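PDB 4Q3M: MGS-M4 from Unidentified, which probably reduces carbonyl compounds with a nicotinamide cofactor, as an aldo-keto reductase of the TIM-barrel fold whose own substrate is unknown. Local coordinates for residues N198-M201 / A202-K206. Residues are numbered along the deposited sequence; the frame is centred on the assembly and turned at random.
Sequences NETM and AKIAK
Asn-198, the N-cap of helix 199-207, takes Ala-202 N on its backbone O at 2.8 Å, the first i to i+4 bond of the turn. The next rung joins Lys-203 N to Glu-199 O at 2.9 Å, and Ile-204 N then meets Thr-200 O at 3.2 Å, almost straight at 175°. Thr-200 O also takes a second, weak bond from Lys-203 N, while Ala-205 N reaches Met-201 O by another weak one. Between the side chains themselves the meeting is slight: the branch methyls CG2 of Thr-200 and CG2 of Ile-204 come within 4.4 Å of each other one turn apart, and the rest of the contact falls on the backbone.

What sets the first turn is the N-cap side chain. OD1 of Asn-198 accepts from Met-201 N at 2.6 Å, the donor lying in the carbonyl plane; a chi1 of -173°, which places CG opposite the backbone N, turns the amide back to the helix start. Asn-198 thus holds the turn through two oxygens, OD1 on Met-201 and the backbone O on Ala-202.

Further out, the Met-201 side chain packs among Ile-212 and Ile-215 of helix 212-222, Ile-256 of helix 250-257, and Val-163 and Val-259 in loops. Ile-204 continues this apolar side onto Ile-215, whereas Glu-199 is exposed. The helix comes after the short helix 192-196, in the part of the chain between strands 180-184 and 226-227 of the parallel barrel, and sits at the periphery of the chain. Chemically, the cap gives Met-201 N, which has no acceptor a turn earlier within the helix, a side-chain one, and the partial positive charge of the helix start should strengthen that bond.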
loop_
_atom_site.group_PDB
_atom_site.type_symbol
_atom_site.label_atom_id
_atom_site.label_comp_id
_atom_site.label_asym_id
_atom_site.label_seq_id
_atom_site.Cartn_x
_atom_site.Cartn_y
_atom_site.Cartn_z
ATOM N N ASN A 198 8.303 -6.420 -20.463
ATOM C CA ASN A 198 8.059 -7.701 -19.811
ATOM C C ASN A 198 8.133 -8.866 -20.788
ATOM O O ASN A 198 7.368 -8.930 -21.749
ATOM C CB ASN A 198 6.698 -7.694 -19.113
ATOM C CG ASN A 198 6.472 -8.932 -18.270
ATOM O OD1 ASN A 198 5.989 -9.952 -18.762
ATOM N ND2 ASN A 198 6.822 -8.850 -16.993
ATOM N N GLU A 199 9.062 -9.782 -20.533
ATOM C CA GLU A 199 9.273 -10.937 -21.398
ATOM C C GLU A 199 8.041 -11.829 -21.499
ATOM O O GLU A 199 7.685 -12.291 -22.585
ATOM C CB GLU A 199 10.448 -11.768 -20.895
ATOM C CG GLU A 199 10.653 -13.040 -21.688
ATOM C CD GLU A 199 11.645 -13.971 -21.040
ATOM O OE1 GLU A 199 11.772 -13.936 -19.798
ATOM O OE2 GLU A 199 12.314 -14.730 -21.773
ATOM N N THR A 200 7.405 -12.081 -20.360
ATOM C CA THR A 200 6.227 -12.936 -20.317
ATOM C C THR A 200 5.076 -12.303 -21.090
ATOM O O THR A 200 4.418 -12.969 -21.887
ATOM C CB THR A 200 5.787 -13.215 -18.870
ATOM O OG1 THR A 200 6.870 -13.810 -18.144
ATOM C CG2 THR A 200 4.592 -14.155 -18.847
ATOM N N MET A 201 4.843 -11.014 -20.858
ATOM C CA MET A 201 3.808 -10.282 -21.580
ATOM C C MET A 201 4.106 -10.239 -23.076
ATOM O O MET A 201 3.197 -10.318 -23.903
ATOM C CB MET A 201 3.673 -8.857 -21.039
ATOM C CG MET A 201 3.118 -8.761 -19.627
ATOM S SD MET A 201 1.478 -9.487 -19.448
ATOM C CE MET A 201 1.892 -10.991 -18.572
ATOM N N ALA A 202 5.385 -10.111 -23.413
ATOM C CA ALA A 202 5.806 -10.019 -24.807
ATOM C C ALA A 202 5.628 -11.349 -25.528
ATOM O O ALA A 202 5.282 -11.382 -26.707
ATOM C CB ALA A 202 7.253 -9.557 -24.895
ATOM N N LYS A 203 5.869 -12.444 -24.812
ATOM C CA LYS A 203 5.759 -13.772 -25.398
ATOM C C LYS A 203 4.304 -14.092 -25.724
ATOM O O LYS A 203 3.977 -14.388 -26.867
ATOM C CB LYS A 203 6.338 -14.839 -24.461
ATOM C CG LYS A 203 5.625 -16.191 -24.526
ATOM C CD LYS A 203 5.546 -16.861 -23.162
ATOM C CE LYS A 203 4.781 -18.178 -23.234
ATOM N NZ LYS A 203 3.319 -17.976 -23.446
ATOM N N ILE A 204 3.427 -14.008 -24.726
ATOM C CA ILE A 204 2.055 -14.470 -24.901
ATOM C C ILE A 204 1.328 -13.587 -25.919
ATOM O O ILE A 204 0.286 -13.969 -26.453
ATOM C CB ILE A 204 1.303 -14.524 -23.531
ATOM C CG1 ILE A 204 0.719 -13.172 -23.109
ATOM C CG2 ILE A 204 2.193 -15.106 -22.444
ATOM C CD1 ILE A 204 -0.709 -12.973 -23.566
ATOM N N ALA A 205 1.893 -12.414 -26.193
ATOM C CA ALA A 205 1.386 -11.542 -27.245
ATOM C C ALA A 205 1.638 -12.150 -28.626
ATOM O O ALA A 205 0.920 -11.856 -29.582
ATOM C CB ALA A 205 2.021 -10.164 -27.145
ATOM N N LYS A 206 2.663 -12.995 -28.720
ATOM C CA LYS A 206 2.954 -13.726 -29.953
ATOM C C LYS A 206 1.847 -14.732 -30.251
ATOM O O LYS A 206 1.551 -15.026 -31.409
ATOM C CB LYS A 206 4.305 -14.449 -29.846
ATOM C CG LYS A 206 4.188 -15.976 -29.787
ATOM C CD LYS A 206 5.509 -16.675 -29.493
ATOM C CE LYS A 206 6.030 -16.327 -28.108
ATOM N NZ LYS A 206 7.300 -17.029 -27.775
#